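Local coordinates for protein 3-hydroxy-3-methylglutaryl-CoA lyase (Acinetobacter baumannii, PDB 6NDS) that is named as a lyase, belongs to the HMGL-like family with a TIM-barrel fold, and binds a zinc ion and coenzyme A, at residues Glu20-Asp25 against Ile40-Gln45; Arg198-Val203 against Tyr231-Arg236. All coordinates share one frame; numbering follows the deposited sequence. Where two conformers were deposited one is given.

Contact 1 of 2, residues Glu20-Asp25 against Ile40-Gln45. With ZN (zinc ion), chain H.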
loop_
_atom_site.group_PDB
_atom_site.type_symbol
_atom_site.label_atom_id
_atom_site.label_comp_id
_atom_site.label_asym_id
_atom_site.label_seq_id
_atom_site.Cartn_x
_atom_site.Cartn_y
_atom_site.Cartn_z
ATOM N N GLU A 20 -0.421 12.660 14.091
ATOM C CA GLU A 20 -0.347 13.367 12.814
ATOM C C GLU A 20 0.981 14.104 12.694
ATOM O O GLU A 20 1.377 14.830 13.617
ATOM C CB GLU A 20 -1.521 14.346 12.686
ATOM C CG GLU A 20 -1.484 15.222 11.414
ATOM C CD GLU A 20 -1.539 14.418 10.119
ATOM O OE1 GLU A 20 -2.270 13.396 10.052
ATOM O OE2 GLU A 20 -0.835 14.804 9.157
ATOM N N VAL A 21 1.683 13.900 11.570
ATOM C CA VAL A 21 2.990 14.544 11.384
ATOM C C VAL A 21 3.093 15.341 10.085
ATOM O O VAL A 21 4.190 15.782 9.715
ATOM C CB VAL A 21 4.139 13.513 11.461
ATOM C CG1 VAL A 21 4.108 12.746 12.804
ATOM C CG2 VAL A 21 4.109 12.542 10.267
ATOM N N SER A 22 1.986 15.563 9.373
ATOM C CA SER A 22 2.122 16.309 8.122
ATOM C C SER A 22 2.694 17.722 8.284
ATOM O O SER A 22 3.393 18.156 7.354
ATOM C CB SER A 22 0.797 16.389 7.344
ATOM O OG SER A 22 -0.172 17.104 8.054
ATOM N N PRO A 23 2.456 18.473 9.363
ATOM C CA PRO A 23 3.032 19.825 9.424
ATOM C C PRO A 23 4.532 19.827 9.540
ATOM O O PRO A 23 5.142 20.874 9.302
ATOM C CB PRO A 23 2.383 20.440 10.671
ATOM C CG PRO A 23 1.102 19.629 10.877
ATOM C CD PRO A 23 1.534 18.238 10.492
ATOM N N ARG A 24 5.141 18.704 9.924
ATOM C CA ARG A 24 6.588 18.615 10.080
ATOM C C ARG A 24 7.164 17.717 8.980
ATOM O O ARG A 24 7.803 18.217 8.051
ATOM C CB ARG A 24 6.922 18.094 11.481
ATOM C CG ARG A 24 8.389 18.259 11.928
ATOM C CD ARG A 24 9.328 17.242 11.274
ATOM N NE ARG A 24 9.015 15.861 11.659
ATOM C CZ ARG A 24 9.614 14.796 11.138
ATOM N NH1 ARG A 24 10.558 14.950 10.214
ATOM N NH2 ARG A 24 9.286 13.578 11.551
ATOM N N ASP A 25 6.934 16.402 9.057
ATOM C CA ASP A 25 7.487 15.501 8.050
ATOM C C ASP A 25 6.926 15.824 6.675
ATOM O O ASP A 25 7.648 15.777 5.672
ATOM C CB ASP A 25 7.177 14.053 8.437
ATOM C CG ASP A 25 8.252 13.086 8.008
ATOM O OD1 ASP A 25 9.007 13.366 7.043
ATOM O OD2 ASP A 25 8.351 12.018 8.645
ATOM N N ILE A 40 -0.407 27.476 10.064
ATOM C CA ILE A 40 -1.236 27.606 11.259
ATOM C C ILE A 40 -2.650 27.119 10.975
ATOM O O ILE A 40 -3.229 26.355 11.760
ATOM C CB ILE A 40 -1.220 29.064 11.759
ATOM C CG1 ILE A 40 0.147 29.387 12.377
ATOM C CG2 ILE A 40 -2.328 29.295 12.755
ATOM C CD1 ILE A 40 0.415 30.848 12.532
ATOM N N ASP A 41 -3.206 27.504 9.823
ATOM C CA ASP A 41 -4.557 27.071 9.456
ATOM C C ASP A 41 -4.644 25.557 9.337
ATOM O O ASP A 41 -5.632 24.942 9.761
ATOM C CB ASP A 41 -4.975 27.712 8.128
ATOM C CG ASP A 41 -5.420 29.150 8.278
ATOM O OD1 ASP A 41 -5.554 29.633 9.421
ATOM O OD2 ASP A 41 -5.644 29.804 7.236
ATOM N N LEU A 42 -3.632 24.943 8.715
ATOM C CA LEU A 42 -3.619 23.492 8.538
ATOM C C LEU A 42 -3.614 22.784 9.886
ATOM O O LEU A 42 -4.398 21.853 10.116
ATOM C CB LEU A 42 -2.401 23.079 7.712
ATOM C CG LEU A 42 -2.166 21.566 7.609
ATOM C CD1 LEU A 42 -3.288 20.891 6.840
ATOM C CD2 LEU A 42 -0.797 21.285 6.977
ATOM N N ILE A 43 -2.759 23.238 10.804
ATOM C CA ILE A 43 -2.715 22.630 12.131
ATOM C C ILE A 43 -4.031 22.857 12.868
ATOM O O ILE A 43 -4.546 21.943 13.522
ATOM C CB ILE A 43 -1.504 23.167 12.914
ATOM C CG1 ILE A 43 -0.209 22.720 12.217
ATOM C CG2 ILE A 43 -1.550 22.703 14.381
ATOM C CD1 ILE A 43 1.000 23.564 12.586
ATOM N N ASN A 44 -4.608 24.065 12.757
ATOM C CA ASN A 44 -5.899 24.319 13.399
ATOM C C ASN A 44 -6.963 23.358 12.872
ATOM O O ASN A 44 -7.811 22.891 13.637
ATOM C CB ASN A 44 -6.346 25.762 13.182
ATOM C CG ASN A 44 -5.570 26.750 14.027
ATOM O OD1 ASN A 44 -4.848 26.366 14.950
ATOM N ND2 ASN A 44 -5.725 28.036 13.729
ATOM N N GLN A 45 -6.931 23.046 11.568
ATOM C CA GLN A 45 -7.903 22.090 11.030
ATOM C C GLN A 45 -7.601 20.674 11.519
ATOM O O GLN A 45 -8.517 19.934 11.899
ATOM C CB GLN A 45 -7.902 22.129 9.499
ATOM C CG GLN A 45 -8.536 23.380 8.918
ATOM C CD GLN A 45 -10.007 23.437 9.248
ATOM O OE1 GLN A 45 -10.478 24.390 9.863
ATOM N NE2 GLN A 45 -10.743 22.395 8.860
HETATM ZN ZN ZN H . 9.777 10.515 8.821
HETATM O O HOH W 1 11.071 11.683 7.452
#
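Pro23 lays its ring against Ile43, and this pair is the heart of the contact. Pro23 CG is 3.6 Å from Ile43 CG1, and Pro23 CB is 3.9 Å from Ile43 CD1. The two side chains meet at a slant. Ile43 CG1 stands anti to its own carbonyl carbon (chi1 -65°), and this carries the longer branch toward the proline ring. Leu42 comes in beside them. Its CD2 is 4.4 Å from Ser22 OG, a loose touch. No hydrogen bond joins the two segments. All four touching residues are buried, and Leu46, one turn further along helix 36-46, also packs on Pro23.

The apolar side of the short helix 22-28 thus rests on helix 36-46, the first outer helix of this TIM barrel. The polar groups at the start of helix 22-28 are tied to the strand before it. Glu20, at the end of strand 17-20, uses OE2 to accept from Ser22 OG at 2.6 Å and from Ser22 N at 2.9 Å. The two donors reach OE2 from opposite faces of the carboxylate plane. Leu242 N is a further donor to OE2, and Thr260 bonds to OE1.

Past Pro23 the chain enters the zinc and coenzyme A site. Asp25 OD2 binds the zinc ion at 2.1 Å, with His215 and His217 as further protein ligands. Asp25 OD1 accepts a bond from the zinc-bound water at 2.7 Å. Arg24 touches coenzyme A and forms a salt bridge with Glu55.

The chemistry is therefore divided. The face toward helix 36-46 is held by apolar packing, while the polar bonds of Glu20 and the metal bond of Asp25 probably help to fix the turn that carries the site residues.

Contact 2 of 2, residues Arg198-Val203 against Tyr231-Arg236. With ACT (acetate ion), chain E; ACT (acetate ion), chain D.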
loop_
_atom_site.group_PDB
_atom_site.type_symbol
_atom_site.label_atom_id
_atom_site.label_comp_id
_atom_site.label_asym_id
_atom_site.label_seq_id
_atom_site.Cartn_x
_atom_site.Cartn_y
_atom_site.Cartn_z
ATOM N N ARG A 198 9.530 -8.842 14.689
ATOM C CA ARG A 198 10.666 -9.197 15.533
ATOM C C ARG A 198 11.145 -8.000 16.348
ATOM O O ARG A 198 11.354 -8.108 17.564
ATOM C CB ARG A 198 11.796 -9.756 14.669
ATOM C CG ARG A 198 13.090 -9.995 15.419
ATOM C CD ARG A 198 14.120 -10.700 14.539
ATOM N NE ARG A 198 14.554 -9.882 13.404
ATOM C CZ ARG A 198 14.169 -10.076 12.141
ATOM N NH1 ARG A 198 13.329 -11.061 11.836
ATOM N NH2 ARG A 198 14.632 -9.291 11.180
ATOM N N ILE A 199 11.317 -6.848 15.697
ATOM C CA ILE A 199 11.846 -5.679 16.391
ATOM C C ILE A 199 10.828 -5.144 17.391
ATOM O O ILE A 199 11.177 -4.823 18.536
ATOM C CB ILE A 199 12.278 -4.595 15.384
ATOM C CG1 ILE A 199 13.548 -5.035 14.635
ATOM C CG2 ILE A 199 12.515 -3.269 16.109
ATOM C CD1 ILE A 199 14.005 -4.069 13.518
ATOM N N VAL A 200 9.558 -5.047 16.987
ATOM C CA VAL A 200 8.547 -4.495 17.884
ATOM C C VAL A 200 8.331 -5.411 19.086
ATOM O O VAL A 200 8.187 -4.936 20.221
ATOM C CB VAL A 200 7.235 -4.233 17.129
ATOM C CG1 VAL A 200 6.115 -3.921 18.114
ATOM C CG2 VAL A 200 7.410 -3.076 16.136
ATOM N N SER A 201 8.274 -6.730 18.861
ATOM C CA SER A 201 8.146 -7.650 19.989
ATOM C C SER A 201 9.264 -7.436 20.991
ATOM O O SER A 201 9.026 -7.424 22.204
ATOM C CB SER A 201 8.139 -9.104 19.511
ATOM O OG SER A 201 7.011 -9.355 18.691
ATOM N N HIS A 202 10.490 -7.248 20.507
ATOM C CA HIS A 202 11.604 -7.108 21.436
ATOM C C HIS A 202 11.536 -5.776 22.173
ATOM O O HIS A 202 11.750 -5.725 23.391
ATOM C CB HIS A 202 12.935 -7.254 20.703
ATOM C CG HIS A 202 14.127 -7.149 21.605
ATOM N ND1 HIS A 202 14.585 -8.207 22.361
ATOM C CD2 HIS A 202 14.936 -6.104 21.894
ATOM C CE1 HIS A 202 15.637 -7.824 23.061
ATOM N NE2 HIS A 202 15.873 -6.552 22.794
ATOM N N VAL A 203 11.225 -4.690 21.462
ATOM C CA VAL A 203 11.180 -3.397 22.133
ATOM C C VAL A 203 10.039 -3.361 23.144
ATOM O O VAL A 203 10.174 -2.754 24.212
ATOM C CB VAL A 203 11.095 -2.252 21.103
ATOM C CG1 VAL A 203 10.918 -0.927 21.800
ATOM C CG2 VAL A 203 12.365 -2.213 20.274
ATOM N N TYR A 231 0.760 -3.879 14.869
ATOM C CA TYR A 231 -0.440 -3.966 15.704
ATOM C C TYR A 231 -0.676 -5.391 16.192
ATOM O O TYR A 231 -1.064 -5.606 17.352
ATOM C CB TYR A 231 -1.652 -3.467 14.912
ATOM C CG TYR A 231 -2.936 -3.403 15.725
ATOM C CD1 TYR A 231 -3.295 -2.252 16.405
ATOM C CD2 TYR A 231 -3.778 -4.503 15.806
ATOM C CE1 TYR A 231 -4.471 -2.194 17.143
ATOM C CE2 TYR A 231 -4.943 -4.457 16.545
ATOM C CZ TYR A 231 -5.285 -3.304 17.209
ATOM O OH TYR A 231 -6.455 -3.277 17.944
ATOM N N GLU A 232 -0.442 -6.380 15.323
ATOM C CA GLU A 232 -0.679 -7.775 15.678
ATOM C C GLU A 232 0.211 -8.254 16.825
ATOM O O GLU A 232 -0.170 -9.199 17.527
ATOM C CB GLU A 232 -0.507 -8.664 14.433
ATOM C CG GLU A 232 -1.636 -8.466 13.395
ATOM C CD GLU A 232 -1.403 -9.177 12.063
ATOM O OE1 GLU A 232 -0.282 -9.675 11.818
ATOM O OE2 GLU A 232 -2.358 -9.229 11.249
ATOM N N VAL A 233 1.367 -7.627 17.056
ATOM C CA VAL A 233 2.229 -7.997 18.176
ATOM C C VAL A 233 2.166 -6.979 19.315
ATOM O O VAL A 233 2.991 -7.036 20.231
ATOM C CB VAL A 233 3.683 -8.242 17.726
ATOM C CG1 VAL A 233 3.755 -9.448 16.786
ATOM C CG2 VAL A 233 4.286 -7.006 17.065
ATOM N N GLY A 234 1.195 -6.063 19.292
ATOM C CA GLY A 234 0.877 -5.237 20.444
ATOM C C GLY A 234 1.123 -3.746 20.312
ATOM O O GLY A 234 0.763 -3.002 21.228
ATOM N N ALA A 235 1.708 -3.269 19.214
ATOM C CA ALA A 235 1.951 -1.841 19.082
ATOM C C ALA A 235 0.646 -1.105 18.799
ATOM O O ALA A 235 -0.262 -1.636 18.148
ATOM C CB ALA A 235 2.948 -1.566 17.959
ATOM N N ARG A 236 0.550 0.126 19.310
ATOM C CA ARG A 236 -0.697 0.881 19.209
ATOM C C ARG A 236 -0.550 2.324 18.744
ATOM O O ARG A 236 -1.542 2.888 18.266
ATOM C CB ARG A 236 -1.433 0.875 20.563
ATOM C CG ARG A 236 -1.862 -0.521 21.022
ATOM C CD ARG A 236 -2.978 -1.049 20.121
ATOM N NE ARG A 236 -3.525 -2.337 20.550
ATOM C CZ ARG A 236 -3.104 -3.523 20.103
ATOM N NH1 ARG A 236 -2.099 -3.591 19.234
ATOM N NH2 ARG A 236 -3.683 -4.648 20.523
HETATM C C ACT E . 13.321 -10.930 8.021
HETATM O O ACT E . 13.744 -9.740 7.964
HETATM O OXT ACT E . 13.589 -11.829 8.870
HETATM C CH3 ACT E . 12.333 -11.367 6.899
HETATM C C ACT D . -9.792 -5.275 16.873
HETATM O O ACT D . -8.702 -5.184 17.506
HETATM O OXT ACT D . -10.025 -5.855 15.771
HETATM C CH3 ACT D . -11.027 -4.585 17.530
#
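Val200 CG1 lies anti to its backbone nitrogen (chi1 169°) and meets Val233 CG2. In Val233 a chi1 of -65° sets CG1 anti to the carbonyl carbon and puts CG2 between the backbone nitrogen and that carbon. The two methyl groups are 3.7 Å apart. The contact joins two neighbouring outer helices of the TIM barrel, 193-203 and 223-232, near the C-terminal end of each.

Helix 223-232 ends in a Schellman motif. Gly234, with its positive phi of 115°, is the C-prime residue. Its N bonds to Tyr231 O, and Ala235 N bonds to Ala230 O. The turn presents Val233 and then Ala235 to the other helix. Val200 CG1 packs on both, with Ala235 CB at 3.9 Å. Val200 and Ala235 also touch Leu214 of strand 212-216, so the pair continues into the layer between helices and barrel. Nearer the surface, Ser201 OG lies 3.6 Å from Val233 CB. That is plain packing, since the hydroxyl has its hydrogen bond with Lys197 O, one turn back in its own helix. Lys197 also forms a salt bridge with Glu232, a second tie between the two helices.

Behind the turn, Arg236 folds back over Tyr231. Its NH1 lies over one face of the tyrosine ring, toward the rim. Arg236 NE bonds to Ser13 O, near the N terminus. Arg198 NH1 hydrogen-bonds OXT of an acetate ion, probably from the crystallisation liquor. A second acetate lies at the edge of the Tyr231 ring; its bond to the hydroxyl is not settled, because Asp14 O is also a partner.

The guanidinium of Arg236 fastens the turn: NH1 reaches Tyr231 O on a lone pair at 2.9 Å, and Ala235 O from above its carbonyl plane, also at 2.9 Å.

From the N terminus, the chain forms strand 17-20, then helix 22-28, and comes back to it through helix 36-46. Contact 1 closes this short loop of 14 residues. The chain then builds most of the barrel before contact 2 opens. There helix 193-203, strand 212-216 and helix 223-232 follow in order, and contact 2 closes a loop of 27 residues. The loops run in series and neither nest nor cross. The centres of contact 1 and contact 2 lie about 28 Å apart, on opposite sides of the chain's centre. Contact 1 ties a zinc-site helix to the outer helix before strand 53-58; contact 2 joins two outer helices flanking strand 212-216.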